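Local atomic coordinates of reducing-end xylose-releasing exo-oligoxylanase Rex8A (Paenibacillus barcinonensis, PDB entry 6SUD), a protein that hydrolyses xylooligosaccharides, linear or branched, as an exo-oligoxylanase of glycoside hydrolase family 8, releasing xylose from their reducing ends. Residues 185-188 and 189-192; 13-17 and 18-22; 298-301 and 302-306; 92-96 and 97-101. The protein carries 1 engineered substitution. All coordinates share one frame; numbering follows the deposited sequence.

Contact 1: residues 185-188 and 189-192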
loop_
_atom_site.group_PDB
_atom_site.type_symbol
_atom_site.label_atom_id
_atom_site.label_comp_id
_atom_site.label_asym_id
_atom_site.label_seq_id
_atom_site.Cartn_x
_atom_site.Cartn_y
_atom_site.Cartn_z
ATOM N N LYS A 185 -13.596 -4.807 1.142
ATOM C CA LYS A 185 -13.699 -6.259 0.856
ATOM C C LYS A 185 -12.443 -6.749 0.140
ATOM O O LYS A 185 -11.743 -5.935 -0.442
ATOM C CB LYS A 185 -14.898 -6.548 -0.043
ATOM C CG LYS A 185 -16.235 -6.200 0.567
ATOM C CD LYS A 185 -17.366 -6.580 -0.357
ATOM C CE LYS A 185 -18.325 -5.445 -0.628
ATOM N NZ LYS A 185 -19.220 -5.766 -1.760
ATOM N N PHE A 186 -12.251 -8.057 0.099
ATOM C CA PHE A 186 -11.142 -8.687 -0.662
ATOM C C PHE A 186 -11.393 -8.504 -2.170
ATOM O O PHE A 186 -10.518 -7.995 -2.879
ATOM C CB PHE A 186 -10.980 -10.151 -0.258
ATOM C CG PHE A 186 -10.206 -10.949 -1.266
ATOM C CD1 PHE A 186 -8.903 -10.597 -1.583
ATOM C CD2 PHE A 186 -10.792 -12.011 -1.933
ATOM C CE1 PHE A 186 -8.187 -11.318 -2.521
ATOM C CE2 PHE A 186 -10.074 -12.737 -2.868
ATOM C CZ PHE A 186 -8.780 -12.379 -3.172
ATOM N N ILE A 187 -12.575 -8.893 -2.642
ATOM C CA ILE A 187 -13.097 -8.548 -4.002
ATOM C C ILE A 187 -14.564 -8.159 -3.841
ATOM O O ILE A 187 -15.165 -8.473 -2.831
ATOM C CB ILE A 187 -12.893 -9.687 -5.025
ATOM C CG1 ILE A 187 -13.627 -10.975 -4.643
ATOM C CG2 ILE A 187 -11.404 -9.914 -5.266
ATOM C CD1 ILE A 187 -13.566 -12.063 -5.705
ATOM N N PRO A 188 -15.167 -7.432 -4.806
ATOM C CA PRO A 188 -16.541 -6.940 -4.639
ATOM C C PRO A 188 -17.592 -8.015 -4.302
ATOM O O PRO A 188 -18.557 -7.701 -3.606
ATOM C CB PRO A 188 -16.837 -6.295 -6.004
ATOM C CG PRO A 188 -15.477 -5.883 -6.531
ATOM C CD PRO A 188 -14.539 -6.970 -6.055
ATOM N N GLU A 189 -17.410 -9.245 -4.799
ATOM C CA GLU A 189 -18.437 -10.318 -4.748
ATOM C C GLU A 189 -18.401 -11.084 -3.415
ATOM O O GLU A 189 -19.435 -11.699 -3.093
ATOM C CB GLU A 189 -18.265 -11.298 -5.910
ATOM C CG GLU A 189 -18.543 -10.691 -7.270
ATOM C CD GLU A 189 -17.353 -10.086 -7.996
ATOM O OE1 GLU A 189 -16.245 -10.012 -7.395
ATOM O OE2 GLU A 189 -17.534 -9.679 -9.170
ATOM N N LEU A 190 -17.284 -11.083 -2.672
ATOM C CA LEU A 190 -17.088 -12.028 -1.531
ATOM C C LEU A 190 -17.187 -11.313 -0.181
ATOM O O LEU A 190 -16.675 -10.209 -0.015
ATOM C CB LEU A 190 -15.749 -12.751 -1.711
ATOM C CG LEU A 190 -15.658 -13.641 -2.952
ATOM C CD1 LEU A 190 -14.320 -14.364 -3.011
ATOM C CD2 LEU A 190 -16.805 -14.644 -2.999
ATOM N N PRO A 191 -17.871 -11.923 0.822
ATOM C CA PRO A 191 -18.089 -11.299 2.125
ATOM C C PRO A 191 -16.962 -11.584 3.130
ATOM O O PRO A 191 -17.184 -12.144 4.178
ATOM C CB PRO A 191 -19.392 -11.969 2.580
ATOM C CG PRO A 191 -19.262 -13.380 2.054
ATOM C CD PRO A 191 -18.509 -13.248 0.744
ATOM N N PHE A 192 -15.743 -11.230 2.762
ATOM C CA PHE A 192 -14.616 -11.198 3.721
ATOM C C PHE A 192 -13.637 -10.144 3.244
ATOM O O PHE A 192 -13.856 -9.529 2.173
ATOM C CB PHE A 192 -13.960 -12.569 3.891
ATOM C CG PHE A 192 -13.337 -13.164 2.656
ATOM C CD1 PHE A 192 -12.028 -12.868 2.303
ATOM C CD2 PHE A 192 -14.043 -14.064 1.875
ATOM C CE1 PHE A 192 -11.446 -13.440 1.187
ATOM C CE2 PHE A 192 -13.461 -14.637 0.755
ATOM C CZ PHE A 192 -12.163 -14.329 0.414
HETATM O O HOH W 1 -14.200 -10.579 -0.181
#
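F192 O accepts two hydrogen bonds, one from F186 N (3.0 Å, 160° at the hydrogen) and one from water 1, a double grip that draws residues 186 and 192 together in the loop between strand 183-184 and helix 200-209. Between them, I187 to L190 form a type I beta turn, whose closing bond, L190 N to I187 O, is weak at 3.4 Å. The same water donates to L190 O and accepts weakly from I187 N, bridging three backbone positions.

The F186 and F192 rings are nearly parallel (12°), yet with centroids 5.4 Å apart they are offset so that little of one faces the other; F192 CE1 comes 3.5 Å from F186 CD2. With CG between backbone N and carbonyl carbon (chi1 62°), F192 turns its ring back alongside F186. Y243 also meets the F186 ring, and the F186 side chain lies about 6 Å from a bound xylose, placing the loop beside the substrate cleft. I187 and L190 run side by side, CD1 to CD1 at 3.6 Å. K185 NZ, which also bonds P175 O, donates to P188 O at 2.8 Å, on a lone pair in the carbonyl plane.

Contact 2: residues 13-17 and 18-22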
loop_
_atom_site.group_PDB
_atom_site.type_symbol
_atom_site.label_atom_id
_atom_site.label_comp_id
_atom_site.label_asym_id
_atom_site.label_seq_id
_atom_site.Cartn_x
_atom_site.Cartn_y
_atom_site.Cartn_z
ATOM N N THR A 13 4.759 18.479 10.413
ATOM C CA THR A 13 6.106 17.971 10.795
ATOM C C THR A 13 6.131 16.445 10.691
ATOM O O THR A 13 5.286 15.788 11.324
ATOM C CB THR A 13 6.484 18.449 12.202
ATOM O OG1 THR A 13 6.565 19.872 12.131
ATOM C CG2 THR A 13 7.792 17.882 12.707
ATOM N N TYR A 14 7.100 15.910 9.946
ATOM C CA TYR A 14 7.262 14.455 9.683
ATOM C C TYR A 14 8.509 13.943 10.397
ATOM O O TYR A 14 9.572 14.549 10.223
ATOM C CB TYR A 14 7.313 14.202 8.174
ATOM C CG TYR A 14 5.979 14.475 7.531
ATOM C CD1 TYR A 14 5.621 15.747 7.115
ATOM C CD2 TYR A 14 5.034 13.468 7.435
ATOM C CE1 TYR A 14 4.375 15.996 6.563
ATOM C CE2 TYR A 14 3.790 13.701 6.882
ATOM C CZ TYR A 14 3.460 14.965 6.439
ATOM O OH TYR A 14 2.221 15.170 5.921
ATOM N N ALA A 15 8.375 12.862 11.171
ATOM C CA ALA A 15 9.513 12.177 11.824
ATOM C C ALA A 15 10.488 11.724 10.742
ATOM O O ALA A 15 10.056 11.071 9.770
ATOM C CB ALA A 15 9.069 11.000 12.654
ATOM N N ASN A 16 11.766 12.043 10.931
ATOM C CA ASN A 16 12.863 11.538 10.072
ATOM C C ASN A 16 13.637 10.571 10.954
ATOM O O ASN A 16 14.490 11.040 11.732
ATOM C CB ASN A 16 13.696 12.681 9.489
ATOM C CG ASN A 16 14.846 12.217 8.616
ATOM O OD1 ASN A 16 15.243 11.052 8.650
ATOM N ND2 ASN A 16 15.414 13.128 7.842
ATOM N N LEU A 17 13.286 9.290 10.897
ATOM C CA LEU A 17 13.861 8.278 11.811
ATOM C C LEU A 17 15.301 7.992 11.414
ATOM O O LEU A 17 16.043 7.597 12.312
ATOM C CB LEU A 17 13.006 7.010 11.797
ATOM C CG LEU A 17 11.624 7.221 12.399
ATOM C CD1 LEU A 17 10.952 5.905 12.697
ATOM C CD2 LEU A 17 11.732 8.044 13.665
ATOM N N PHE A 18 15.677 8.164 10.140
ATOM C CA PHE A 18 17.096 8.004 9.723
ATOM C C PHE A 18 17.926 9.070 10.451
ATOM O O PHE A 18 18.980 8.741 10.990
ATOM C CB PHE A 18 17.257 8.059 8.204
ATOM C CG PHE A 18 16.744 6.858 7.445
ATOM C CD1 PHE A 18 16.987 5.561 7.877
ATOM C CD2 PHE A 18 16.074 7.016 6.241
ATOM C CE1 PHE A 18 16.530 4.468 7.152
ATOM C CE2 PHE A 18 15.613 5.927 5.518
ATOM C CZ PHE A 18 15.843 4.650 5.972
ATOM N N GLN A 19 17.430 10.306 10.502
ATOM C CA GLN A 19 18.123 11.443 11.161
ATOM C C GLN A 19 18.150 11.237 12.677
ATOM O O GLN A 19 19.214 11.470 13.285
ATOM C CB GLN A 19 17.437 12.762 10.833
ATOM C CG GLN A 19 18.353 13.954 11.040
ATOM C CD GLN A 19 17.730 15.241 10.558
ATOM O OE1 GLN A 19 17.112 15.303 9.497
ATOM N NE2 GLN A 19 17.917 16.302 11.328
ATOM N N ARG A 20 17.030 10.822 13.276
ATOM C CA ARG A 20 16.929 10.600 14.748
ATOM C C ARG A 20 17.938 9.532 15.146
ATOM O O ARG A 20 18.462 9.545 16.268
ATOM C CB ARG A 20 15.505 10.185 15.123
ATOM C CG ARG A 20 15.372 9.598 16.520
ATOM C CD ARG A 20 13.956 9.151 16.809
ATOM N NE ARG A 20 12.953 10.152 16.463
ATOM C CZ ARG A 20 11.645 9.931 16.490
ATOM N NH1 ARG A 20 11.189 8.745 16.867
ATOM N NH2 ARG A 20 10.795 10.895 16.166
ATOM N N SER A 21 18.201 8.658 14.193
ATOM C CA SER A 21 19.070 7.478 14.364
ATOM C C SER A 21 20.542 7.814 14.103
ATOM O O SER A 21 21.391 6.928 14.325
ATOM C CB SER A 21 18.549 6.397 13.473
ATOM O OG SER A 21 19.425 5.287 13.420
ATOM N N GLY A 22 20.871 9.001 13.599
ATOM C CA GLY A 22 22.281 9.427 13.489
ATOM C C GLY A 22 22.739 9.687 12.071
ATOM O O GLY A 22 23.798 10.319 11.927
HETATM O O HOH W 2 14.498 15.916 8.535
#
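An N-cap starts the short helix 17-20, and N16 is the capping residue: its OD1 accepts from Q19 N at 3.0 Å, with 158° at the hydrogen. The approach is not along a lone pair, since Q19 N stands 60° out of the plane of the side-chain carbonyl. CG of N16 is swung opposite its own backbone N, which carries the amide forward over the first turn. The N16 and Q19 side chains cross at about a right angle, with their amide planes 77° apart. N16 ND2 and Q19 OE1 have too poor an angle for a direct bond; instead water 2 accepts from the former and donates to the latter at 2.9 Å.

The backbone continues the helix with R20 N to N16 O (3.0 Å), followed by a weak bond from S21 N to L17 O. G22, with positive phi, leaves the helical conformation in a Schellman motif, its N donating to Q19 O. The buried F18 touches side chains of helices 25-41, 341-349 and 359-373 and meets W349 edge-to-face.

L17 and R20 extend alongside one another in the same direction. R20 bends at chi3 and lays one guanidinium face over L17 CD2, which is 3.3 Å from NH1 and offset toward the rim, while A15 CB approaches NH2 obliquely at 3.9 Å.

Contact 3: residues 298-301 and 302-306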
loop_
_atom_site.group_PDB
_atom_site.type_symbol
_atom_site.label_atom_id
_atom_site.label_comp_id
_atom_site.label_asym_id
_atom_site.label_seq_id
_atom_site.Cartn_x
_atom_site.Cartn_y
_atom_site.Cartn_z
ATOM N N SER A 298 12.552 -9.604 16.351
ATOM C CA SER A 298 13.779 -8.947 16.874
ATOM C C SER A 298 14.993 -9.879 16.740
ATOM O O SER A 298 16.061 -9.377 16.348
ATOM C CB SER A 298 13.601 -8.470 18.279
ATOM O OG SER A 298 13.286 -9.535 19.142
ATOM N N ASP A 299 14.826 -11.175 17.036
ATOM C CA ASP A 299 15.942 -12.160 17.083
ATOM C C ASP A 299 15.888 -13.125 15.901
ATOM O O ASP A 299 16.485 -14.231 16.019
ATOM C CB ASP A 299 15.885 -13.023 18.344
ATOM C CG ASP A 299 16.355 -12.308 19.590
ATOM O OD1 ASP A 299 17.130 -11.349 19.448
ATOM O OD2 ASP A 299 15.964 -12.737 20.687
ATOM N N ILE A 300 15.193 -12.759 14.823
ATOM C CA ILE A 300 15.067 -13.636 13.626
ATOM C C ILE A 300 15.820 -12.991 12.466
ATOM O O ILE A 300 15.531 -11.827 12.117
ATOM C CB ILE A 300 13.605 -13.953 13.264
ATOM C CG1 ILE A 300 12.862 -14.586 14.449
ATOM C CG2 ILE A 300 13.583 -14.839 12.026
ATOM C CD1 ILE A 300 11.362 -14.711 14.270
ATOM N N ASP A 301 16.763 -13.735 11.892
ATOM C CA ASP A 301 17.533 -13.254 10.723
ATOM C C ASP A 301 16.579 -13.145 9.534
ATOM O O ASP A 301 15.786 -14.074 9.336
ATOM C CB ASP A 301 18.658 -14.210 10.341
ATOM C CG ASP A 301 19.693 -13.553 9.444
ATOM O OD1 ASP A 301 19.730 -13.910 8.247
ATOM O OD2 ASP A 301 20.424 -12.666 9.928
ATOM N N VAL A 302 16.734 -12.097 8.727
ATOM C CA VAL A 302 15.932 -11.862 7.490
ATOM C C VAL A 302 16.032 -13.088 6.573
ATOM O O VAL A 302 15.021 -13.468 5.975
ATOM C CB VAL A 302 16.414 -10.588 6.775
ATOM C CG1 VAL A 302 15.741 -10.394 5.427
ATOM C CG2 VAL A 302 16.228 -9.356 7.640
ATOM N N SER A 303 17.195 -13.725 6.480
ATOM C CA SER A 303 17.371 -14.905 5.593
ATOM C C SER A 303 16.654 -16.136 6.166
ATOM O O SER A 303 16.532 -17.131 5.433
ATOM C CB SER A 303 18.826 -15.168 5.358
ATOM O OG SER A 303 19.429 -15.612 6.559
ATOM N N ASP A 304 16.182 -16.066 7.414
ATOM C CA ASP A 304 15.462 -17.154 8.112
ATOM C C ASP A 304 13.954 -16.891 8.145
ATOM O O ASP A 304 13.238 -17.760 8.647
ATOM C CB ASP A 304 15.964 -17.256 9.548
ATOM C CG ASP A 304 15.645 -18.578 10.201
ATOM O OD1 ASP A 304 15.471 -19.588 9.474
ATOM O OD2 ASP A 304 15.603 -18.597 11.431
ATOM N N TYR A 305 13.484 -15.725 7.687
ATOM C CA TYR A 305 12.032 -15.408 7.701
ATOM C C TYR A 305 11.269 -16.546 7.012
ATOM O O TYR A 305 11.659 -16.973 5.915
ATOM C CB TYR A 305 11.767 -14.083 6.990
ATOM C CG TYR A 305 12.106 -12.816 7.728
ATOM C CD1 TYR A 305 12.322 -12.783 9.098
ATOM C CD2 TYR A 305 12.168 -11.618 7.038
ATOM C CE1 TYR A 305 12.591 -11.596 9.762
ATOM C CE2 TYR A 305 12.421 -10.421 7.685
ATOM C CZ TYR A 305 12.620 -10.409 9.056
ATOM O OH TYR A 305 12.882 -9.228 9.687
ATOM N N ARG A 306 10.198 -17.026 7.638
ATOM C CA ARG A 306 9.352 -18.121 7.106
ATOM C C ARG A 306 7.934 -17.594 6.876
ATOM O O ARG A 306 7.676 -16.400 7.137
ATOM C CB ARG A 306 9.288 -19.280 8.104
ATOM C CG ARG A 306 10.624 -19.679 8.707
ATOM C CD ARG A 306 11.557 -20.259 7.679
ATOM N NE ARG A 306 12.758 -20.763 8.335
ATOM C CZ ARG A 306 12.894 -21.980 8.861
ATOM N NH1 ARG A 306 11.906 -22.864 8.808
ATOM N NH2 ARG A 306 14.037 -22.310 9.438
HETATM O O HOH W 3 14.147 -9.345 11.900
HETATM O O HOH W 4 17.158 -16.452 12.798
#
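I300 and D301 are extended, and the chain then winds into a single 3-10 turn at 302-304, where D304 N donates to D301 O. The bond is 2.8 Å long, with D304 N 55° out of the carbonyl plane and so not on a lone pair. Y305 N to V302 O (3.2 Å) follows with the same three-residue spacing.

D301 directs its carboxylate over the start of this turn, CG lying opposite the backbone N (chi1 -163°). Its OD1 accepts from S303 N at 3.1 Å, from above the carboxylate plane. S303 OG also donates to OD1, though the 2.4 Å modelled is too short to be taken at face value. A side-chain oxygen taking the N-H two residues on has the form of an Asx turn, here laid over the first residues of the 3-10 segment. The turn belongs to the loop that joins helix 285-297 to strand 306-308 at the protein surface.

I300 crosses Y305 at a slant, CG2 to CD1 at 3.8 Å, while V302 CA lies over the centre of one face of the tyrosine ring. The buried Y305 meets F297 edge-to-face and touches P322 and L325 of helix 322-331. Water 3 donates to I300 O and accepts from Y305 OH at 2.6 Å; water 4 similarly joins D301 N to D304 OD2. The other oxygen of that carboxylate, OD1, is gripped side-on by R306 in a salt bridge: NH2 reaches it on the syn side at 3.1 Å and NE from above the carboxylate plane, both with OD1 near the guanidinium plane.

Contact 4: residues 92-96 and 97-101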
loop_
_atom_site.group_PDB
_atom_site.type_symbol
_atom_site.label_atom_id
_atom_site.label_comp_id
_atom_site.label_asym_id
_atom_site.label_seq_id
_atom_site.Cartn_x
_atom_site.Cartn_y
_atom_site.Cartn_z
ATOM N N TRP A 92 -0.204 6.518 -15.032
ATOM C CA TRP A 92 -1.666 6.791 -15.002
ATOM C C TRP A 92 -2.260 6.564 -16.397
ATOM O O TRP A 92 -3.348 5.939 -16.505
ATOM C CB TRP A 92 -1.981 8.186 -14.461
ATOM C CG TRP A 92 -3.438 8.526 -14.548
ATOM C CD1 TRP A 92 -3.989 9.611 -15.165
ATOM C CD2 TRP A 92 -4.542 7.742 -14.061
ATOM N NE1 TRP A 92 -5.353 9.577 -15.063
ATOM C CE2 TRP A 92 -5.727 8.436 -14.404
ATOM C CE3 TRP A 92 -4.653 6.522 -13.374
ATOM C CZ2 TRP A 92 -6.997 7.964 -14.072
ATOM C CZ3 TRP A 92 -5.904 6.052 -13.048
ATOM C CH2 TRP A 92 -7.059 6.766 -13.396
ATOM N N ASN A 93 -1.586 7.052 -17.434
ATOM C CA ASN A 93 -2.080 6.946 -18.827
ATOM C C ASN A 93 -2.213 5.468 -19.195
ATOM O O ASN A 93 -3.254 5.100 -19.781
ATOM C CB ASN A 93 -1.203 7.727 -19.805
ATOM C CG ASN A 93 -1.898 7.951 -21.128
ATOM O OD1 ASN A 93 -3.132 7.897 -21.216
ATOM N ND2 ASN A 93 -1.116 8.218 -22.155
ATOM N N TYR A 94 -1.204 4.649 -18.860
ATOM C CA TYR A 94 -1.249 3.176 -19.047
ATOM C C TYR A 94 -2.489 2.595 -18.337
ATOM O O TYR A 94 -3.262 1.889 -19.005
ATOM C CB TYR A 94 0.072 2.538 -18.604
ATOM C CG TYR A 94 0.173 1.057 -18.851
ATOM C CD1 TYR A 94 -0.492 0.141 -18.048
ATOM C CD2 TYR A 94 0.940 0.561 -19.893
ATOM C CE1 TYR A 94 -0.394 -1.223 -18.279
ATOM C CE2 TYR A 94 1.060 -0.799 -20.130
ATOM C CZ TYR A 94 0.391 -1.696 -19.318
ATOM O OH TYR A 94 0.508 -3.034 -19.572
ATOM N N ALA A 95 -2.679 2.862 -17.039
ATOM C CA ALA A 95 -3.812 2.340 -16.234
ATOM C C ALA A 95 -5.136 2.791 -16.874
ATOM O O ALA A 95 -6.047 1.966 -17.038
ATOM C CB ALA A 95 -3.726 2.810 -14.793
ATOM N N TYR A 96 -5.226 4.077 -17.209
ATOM C CA TYR A 96 -6.441 4.712 -17.787
ATOM C C TYR A 96 -6.779 4.032 -19.124
ATOM O O TYR A 96 -7.949 3.650 -19.359
ATOM C CB TYR A 96 -6.228 6.218 -17.953
ATOM C CG TYR A 96 -7.280 6.895 -18.792
ATOM C CD1 TYR A 96 -8.534 7.174 -18.273
ATOM C CD2 TYR A 96 -7.029 7.234 -20.113
ATOM C CE1 TYR A 96 -9.509 7.785 -19.044
ATOM C CE2 TYR A 96 -7.992 7.856 -20.892
ATOM C CZ TYR A 96 -9.234 8.138 -20.353
ATOM O OH TYR A 96 -10.196 8.734 -21.119
ATOM N N THR A 97 -5.766 3.862 -19.974
ATOM C CA THR A 97 -5.903 3.371 -21.374
ATOM C C THR A 97 -6.193 1.861 -21.407
ATOM O O THR A 97 -7.079 1.455 -22.182
ATOM C CB THR A 97 -4.653 3.735 -22.188
ATOM O OG1 THR A 97 -4.580 5.162 -22.253
ATOM C CG2 THR A 97 -4.670 3.163 -23.588
ATOM N N TYR A 98 -5.479 1.040 -20.629
ATOM C CA TYR A 98 -5.518 -0.442 -20.761
ATOM C C TYR A 98 -6.364 -1.123 -19.680
ATOM O O TYR A 98 -6.950 -2.180 -19.981
ATOM C CB TYR A 98 -4.102 -1.010 -20.776
ATOM C CG TYR A 98 -3.297 -0.594 -21.978
ATOM C CD1 TYR A 98 -3.778 -0.776 -23.265
ATOM C CD2 TYR A 98 -2.040 -0.031 -21.823
ATOM C CE1 TYR A 98 -3.029 -0.407 -24.370
ATOM C CE2 TYR A 98 -1.280 0.339 -22.916
ATOM C CZ TYR A 98 -1.775 0.148 -24.193
ATOM O OH TYR A 98 -1.015 0.530 -25.261
ATOM N N MET A 99 -6.431 -0.565 -18.470
ATOM C CA MET A 99 -6.902 -1.332 -17.285
ATOM C C MET A 99 -8.300 -0.894 -16.837
ATOM O O MET A 99 -9.056 -1.791 -16.405
ATOM C CB MET A 99 -5.900 -1.211 -16.139
ATOM C CG MET A 99 -4.533 -1.755 -16.535
ATOM S SD MET A 99 -3.349 -1.602 -15.199
ATOM C CE MET A 99 -3.495 -3.215 -14.432
ATOM N N GLN A 100 -8.640 0.396 -16.919
ATOM C CA GLN A 100 -9.928 0.911 -16.372
ATOM C C GLN A 100 -11.069 0.483 -17.301
ATOM O O GLN A 100 -10.991 0.746 -18.506
ATOM C CB GLN A 100 -9.944 2.431 -16.203
ATOM C CG GLN A 100 -11.127 2.930 -15.372
ATOM C CD GLN A 100 -11.067 4.409 -15.076
ATOM O OE1 GLN A 100 -10.634 5.214 -15.907
ATOM N NE2 GLN A 100 -11.508 4.773 -13.879
ATOM N N HIS A 101 -12.101 -0.135 -16.730
ATOM C CA HIS A 101 -13.337 -0.566 -17.434
ATOM C C HIS A 101 -14.211 0.648 -17.774
ATOM O O HIS A 101 -14.432 1.492 -16.888
ATOM C CB HIS A 101 -14.110 -1.559 -16.571
ATOM C CG HIS A 101 -13.433 -2.872 -16.395
ATOM N ND1 HIS A 101 -13.347 -3.802 -17.417
ATOM C CD2 HIS A 101 -12.836 -3.430 -15.319
ATOM C CE1 HIS A 101 -12.721 -4.876 -16.976
ATOM N NE2 HIS A 101 -12.395 -4.676 -15.690
HETATM O O HOH W 5 -10.248 2.858 -20.319
#
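The Y94 ring receives the edge of Y98 on one face, with Y98 CD2 3.5 Å above the plane and over its centre: a T-shaped pair near the C-terminal end of helix 85-99, its planes 70° and centroids 4.9 Å apart. M99 SD sits at the edge of the Y94 ring, 5.5 Å from the centroid and 85° off the normal, a Met-aromatic contact. T97 CG2 lies over the centre of one face of Y98. Y94 has CG opposite its backbone N (chi1 -176°) and Y98 has it beside the N, which brings residues one turn apart together at a right angle. The Y94 hydroxyl bonds P116 O, and both Y94 and M99 touch M72 of helix 69-81, which also carries E70, the probable proton donor.

Toward its C-terminal end the helix widens into a pi-type turn at 97-99: A95 O accepts from both M99 N (2.9 Å) and Q100 N (3.0 Å), the latter nearly along the C=O axis. Two residues before A95, N93 O also has two donors, T97 N and T97 OG1, each 2.8 Å away and approaching from opposite faces of its carbonyl plane.

Along the chain the order is contact 2, contact 4, contact 1, contact 3, each closing before the next opens. Contacts 1, 3 and 4 fall within the family 8 sequence range. Contacts 1 and 4 are nearest among the four by closest atoms, about 9 Å, with centres 23 Å apart; contact 1 lies beside the bound xylose through F186, while contact 4 stands a shell back, the M99 side chain about 8 Å from that of E70. Contacts 2 and 3, centres 25 Å apart, lie away from the annotated sites, yet side chains of both touch helix 341-349. Across the centre of this (alpha/alpha)6-barrel enzyme, contact 2 faces contacts 1 and 4 (38 and 37 Å), and contact 3 faces contact 4 (39 Å).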